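Local coordinates for putative amidohydrolase/peptidase (Burkholderia cenocepacia, PDB 4WJB), which probably hydrolyses carbon-nitrogen bonds other than peptide bonds, as a zinc-dependent enzyme of the peptidase M20 family, at residues V196-Y200 and A416-S420; R248-L252 and V290-C294. All coordinates share one frame; numbering follows the deposited sequence.

Contact 1: residues V196-Y200 and A416-S420. With EDO (1,2-ethanediol), chain K.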
loop_
_atom_site.group_PDB
_atom_site.type_symbol
_atom_site.label_atom_id
_atom_site.label_comp_id
_atom_site.label_asym_id
_atom_site.label_seq_id
_atom_site.Cartn_x
_atom_site.Cartn_y
_atom_site.Cartn_z
ATOM N N VAL A 196 9.327 24.383 40.844
ATOM C CA VAL A 196 9.527 22.984 41.219
ATOM C C VAL A 196 11.023 22.690 41.236
ATOM O O VAL A 196 11.721 22.974 40.265
ATOM C CB VAL A 196 8.805 22.023 40.248
ATOM C CG1 VAL A 196 9.203 20.576 40.508
ATOM C CG2 VAL A 196 7.305 22.187 40.359
ATOM N N HIS A 197 11.524 22.144 42.344
ATOM C CA HIS A 197 12.959 21.919 42.486
ATOM C C HIS A 197 13.460 20.873 41.496
ATOM O O HIS A 197 14.462 21.078 40.811
ATOM C CB HIS A 197 13.306 21.489 43.916
ATOM C CG HIS A 197 14.765 21.225 44.123
ATOM N ND1 HIS A 197 15.713 22.226 44.108
ATOM C CD2 HIS A 197 15.441 20.069 44.322
ATOM C CE1 HIS A 197 16.910 21.699 44.303
ATOM N NE2 HIS A 197 16.773 20.391 44.436
ATOM N N ALA A 198 12.756 19.749 41.430
ATOM C CA ALA A 198 13.083 18.684 40.494
ATOM C C ALA A 198 11.879 17.775 40.337
ATOM O O ALA A 198 11.008 17.726 41.212
ATOM C CB ALA A 198 14.298 17.890 40.968
ATOM N N ALA A 199 11.826 17.065 39.214
ATOM C CA ALA A 199 10.748 16.121 38.968
ATOM C C ALA A 199 11.305 14.803 38.455
ATOM O O ALA A 199 12.257 14.782 37.679
ATOM C CB ALA A 199 9.741 16.697 37.984
ATOM N N TYR A 200 10.707 13.709 38.903
ATOM C CA TYR A 200 11.096 12.377 38.463
ATOM C C TYR A 200 9.869 11.546 38.145
ATOM O O TYR A 200 8.933 11.523 38.930
ATOM C CB TYR A 200 11.918 11.673 39.538
ATOM C CG TYR A 200 13.234 12.333 39.842
ATOM C CD1 TYR A 200 14.348 12.086 39.056
ATOM C CD2 TYR A 200 13.367 13.197 40.923
ATOM C CE1 TYR A 200 15.564 12.687 39.330
ATOM C CE2 TYR A 200 14.579 13.799 41.207
ATOM C CZ TYR A 200 15.669 13.542 40.413
ATOM O OH TYR A 200 16.869 14.144 40.692
ATOM N N ALA A 416 16.740 8.732 44.387
ATOM C CA ALA A 416 16.763 9.948 43.583
ATOM C C ALA A 416 15.969 11.072 44.249
ATOM O O ALA A 416 16.454 12.199 44.379
ATOM C CB ALA A 416 16.218 9.670 42.184
ATOM N N VAL A 417 14.741 10.757 44.656
ATOM C CA VAL A 417 13.865 11.735 45.291
ATOM C C VAL A 417 14.478 12.209 46.595
ATOM O O VAL A 417 14.496 13.408 46.893
ATOM C CB VAL A 417 12.461 11.156 45.555
ATOM C CG1 VAL A 417 11.685 12.038 46.535
ATOM C CG2 VAL A 417 11.708 10.996 44.244
ATOM N N LEU A 418 14.999 11.259 47.363
ATOM C CA LEU A 418 15.636 11.572 48.632
ATOM C C LEU A 418 16.802 12.540 48.441
ATOM O O LEU A 418 16.878 13.553 49.125
ATOM C CB LEU A 418 16.118 10.299 49.320
ATOM C CG LEU A 418 16.779 10.522 50.678
ATOM C CD1 LEU A 418 15.848 11.303 51.597
ATOM C CD2 LEU A 418 17.179 9.199 51.305
ATOM N N GLN A 419 17.694 12.241 47.497
ATOM C CA GLN A 419 18.855 13.099 47.263
ATOM C C GLN A 419 18.445 14.525 46.884
ATOM O O GLN A 419 18.992 15.496 47.407
ATOM C CB GLN A 419 19.758 12.515 46.171
ATOM C CG GLN A 419 20.952 13.400 45.850
ATOM C CD GLN A 419 21.859 12.814 44.789
ATOM O OE1 GLN A 419 21.866 11.606 44.556
ATOM N NE2 GLN A 419 22.627 13.674 44.131
ATOM N N SER A 420 17.476 14.648 45.980
ATOM C CA SER A 420 17.063 15.958 45.486
ATOM C C SER A 420 16.285 16.750 46.534
ATOM O O SER A 420 16.346 17.979 46.554
ATOM C CB SER A 420 16.224 15.807 44.217
ATOM O OG SER A 420 15.071 15.027 44.463
HETATM C C1 EDO K . 18.696 18.819 41.039
HETATM O O1 EDO K . 18.470 19.848 40.074
HETATM C C2 EDO K . 18.107 17.513 40.522
HETATM O O2 EDO K . 17.778 16.678 41.637
#
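Tyr200 and Ala416 meet where a helix packs on the sheet of the zinc-binding domain of this M20-family protein. The strand is 198-204 and the helix is 403-421, close to the end of the chain. The short segments 198-200 and 416-420 run almost exactly antiparallel, at 176°, with their axes 9.5 Å apart. Tyr200 and Ser420 make the two largest contributions. The CG of Tyr200 lies anti to the carbonyl carbon (chi1 -64°), which lays the ring alongside the helix. Ala416 CB sits over the centre of one ring face, 4.2 Å from the centroid, in a CH-pi contact. Val417 CG2 approaches the same ring obliquely, 4.3 Å from Tyr200 CD2. Ser420 comes to the ring edge, with its OG 3.5 Å from Tyr200 CE2. That hydroxyl stays with its own helix, where the carbonyl oxygens of Ala416 and Val417 both lie within hydrogen-bonding distance. Beyond the ring, Tyr200 OH makes a 2.9 Å hydrogen bond to O2 of a 1,2-ethanediol, probably from the crystallisation liquor. Ala198 CB borders the same diol. His197 reaches the last helical turn with its CG anti to the backbone N (chi1 179°), and its CD2 lies 3.2 Å from Ser420 O. NE2 is equally near that oxygen but poorly angled for a hydrogen bond; it bonds instead to Glu423 OE1. Five of the six touching residues are buried. Strand 91-96 pairs in parallel with strand 198-204, and its Val91 touches His197, Val417 and Ser420. On the other flank of the strand lies 382-387. Helix 345-357 completes the packing, with Thr350 against both Tyr200 and Ala416.

Contact 2: residues R248-L252 and V290-C294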
loop_
_atom_site.group_PDB
_atom_site.type_symbol
_atom_site.label_atom_id
_atom_site.label_comp_id
_atom_site.label_asym_id
_atom_site.label_seq_id
_atom_site.Cartn_x
_atom_site.Cartn_y
_atom_site.Cartn_z
ATOM N N ARG A 248 8.786 2.420 -18.930
ATOM C CA ARG A 248 7.994 2.515 -17.707
ATOM C C ARG A 248 8.361 3.672 -16.779
ATOM O O ARG A 248 9.530 4.036 -16.637
ATOM C CB ARG A 248 8.096 1.202 -16.930
ATOM C CG ARG A 248 7.570 0.004 -17.698
ATOM C CD ARG A 248 7.492 -1.217 -16.814
ATOM N NE ARG A 248 6.844 -2.336 -17.491
ATOM C CZ ARG A 248 6.462 -3.446 -16.871
ATOM N NH1 ARG A 248 6.657 -3.577 -15.565
ATOM N NH2 ARG A 248 5.874 -4.420 -17.549
ATOM N N ARG A 249 7.331 4.237 -16.158
ATOM C CA ARG A 249 7.478 5.211 -15.088
ATOM C C ARG A 249 6.758 4.659 -13.863
ATOM O O ARG A 249 5.690 5.141 -13.481
ATOM C CB ARG A 249 6.911 6.574 -15.489
ATOM C CG ARG A 249 7.656 7.250 -16.633
ATOM C CD ARG A 249 9.098 7.535 -16.249
ATOM N NE ARG A 249 9.811 8.289 -17.277
ATOM C CZ ARG A 249 10.527 7.736 -18.251
ATOM N NH1 ARG A 249 10.630 6.416 -18.340
ATOM N NH2 ARG A 249 11.142 8.505 -19.136
ATOM N N ASP A 250 7.345 3.625 -13.269
ATOM C CA ASP A 250 6.715 2.891 -12.179
ATOM C C ASP A 250 6.894 3.615 -10.849
ATOM O O ASP A 250 7.994 3.660 -10.299
ATOM C CB ASP A 250 7.294 1.473 -12.103
ATOM C CG ASP A 250 6.470 0.543 -11.225
ATOM O OD1 ASP A 250 5.961 0.991 -10.170
ATOM O OD2 ASP A 250 6.358 -0.650 -11.579
ATOM N N ALA A 251 5.798 4.167 -10.336
ATOM C CA ALA A 251 5.816 4.915 -9.080
ATOM C C ALA A 251 6.068 4.023 -7.867
ATOM O O ALA A 251 6.633 4.471 -6.863
ATOM C CB ALA A 251 4.507 5.676 -8.907
ATOM N N LEU A 252 5.652 2.764 -7.947
ATOM C CA LEU A 252 5.825 1.857 -6.813
ATOM C C LEU A 252 7.276 1.409 -6.668
ATOM O O LEU A 252 7.761 1.211 -5.554
ATOM C CB LEU A 252 4.907 0.639 -6.945
ATOM C CG LEU A 252 4.965 -0.365 -5.791
ATOM C CD1 LEU A 252 4.757 0.324 -4.440
ATOM C CD2 LEU A 252 3.935 -1.453 -5.988
ATOM N N VAL A 290 1.288 -1.196 -14.433
ATOM C CA VAL A 290 2.384 -0.455 -13.835
ATOM C C VAL A 290 1.813 0.713 -13.042
ATOM O O VAL A 290 1.123 1.558 -13.613
ATOM C CB VAL A 290 3.356 0.075 -14.906
ATOM C CG1 VAL A 290 4.463 0.895 -14.260
ATOM C CG2 VAL A 290 3.919 -1.077 -15.740
ATOM N N PRO A 291 2.080 0.756 -11.723
ATOM C CA PRO A 291 1.550 1.815 -10.852
ATOM C C PRO A 291 2.020 3.204 -11.269
ATOM O O PRO A 291 3.224 3.434 -11.379
ATOM C CB PRO A 291 2.108 1.452 -9.468
ATOM C CG PRO A 291 2.421 -0.002 -9.549
ATOM C CD PRO A 291 2.865 -0.235 -10.965
ATOM N N GLY A 292 1.080 4.117 -11.490
ATOM C CA GLY A 292 1.417 5.462 -11.917
ATOM C C GLY A 292 1.412 6.457 -10.772
ATOM O O GLY A 292 1.771 7.622 -10.943
ATOM N N GLY A 293 1.000 5.996 -9.598
ATOM C CA GLY A 293 0.988 6.844 -8.422
ATOM C C GLY A 293 1.298 6.080 -7.154
ATOM O O GLY A 293 0.900 4.924 -6.988
ATOM N N CYS A 294 2.015 6.721 -6.243
ATOM C CA CYS A 294 2.301 6.075 -4.976
ATOM C C CYS A 294 2.525 7.083 -3.856
ATOM O O CYS A 294 3.404 7.938 -3.938
ATOM C CB CYS A 294 3.513 5.159 -5.103
ATOM S SG CYS A 294 3.698 4.052 -3.679
#
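Val290 spreads its two methyl groups over two side chains of segment 248-252. Its CG2 lies over one face of the Arg248 guanidinium, 3.4 Å above the plane and offset toward the rim. The Arg248 chain is extended from CG to NE, which carries the guanidinium out so that one face lies against Val290 CG2. Val290 CG1 lies 3.6 Å from Asp250 CB. Asp250 turns its CG anti to the backbone N (chi1 -166°), and the carboxylate swings over the proline ring: OD1 is 3.4 Å from Pro291 CD. The same OD1 caps the helix that starts at Ala251. It accepts a weak bond from Leu252 N at 2.9 Å and another bond from Val253 N, so Asp250 is the N-cap. One backbone bond joins the segments, from Ala251 N to Pro291 O (2.9 Å, N-H...O angle 162°). Ala251 CB rests against the backbone at Gly292 and Gly293, which form a classic beta bulge opposite Arg283. Leu252 CB packs on Pro291 CG at 3.7 Å, and Leu252 CD1 touches Cys294 SG at 3.9 Å. The contact lies within the M20 dimerisation region and reaches the second subunit. Arg248 NH1 bonds to Thr276 OG1 of that subunit, whose Val277 packs on Leu252 and Pro291. Arg248 NE is held by Thr243 O of its own chain. These bonds fix the guanidinium with its face against a methyl group. The chemistry thus joins a capped helix start to the strand and presents a mixed polar and apolar surface to the partner subunit.

How the contacts relate
The two contacts belong to separate parts of an elongated chain. Their centres are 56 Å apart, their nearest atoms about 43 Å, and they lie on opposite sides of the chain's centre. Contact 1 is in the zinc-binding domain. The side chain of Tyr200 is about 10 Å from that of His203, further along the same strand, which binds zinc with His96 and Asp107 from elsewhere in the domain. Contact 2 is away from the annotated sites, in the dimerisation region at the subunit interface. In sequence, both segments of contact 2 fall between those of contact 1. The chain therefore leaves the zinc-binding domain, builds the dimerisation region, and returns.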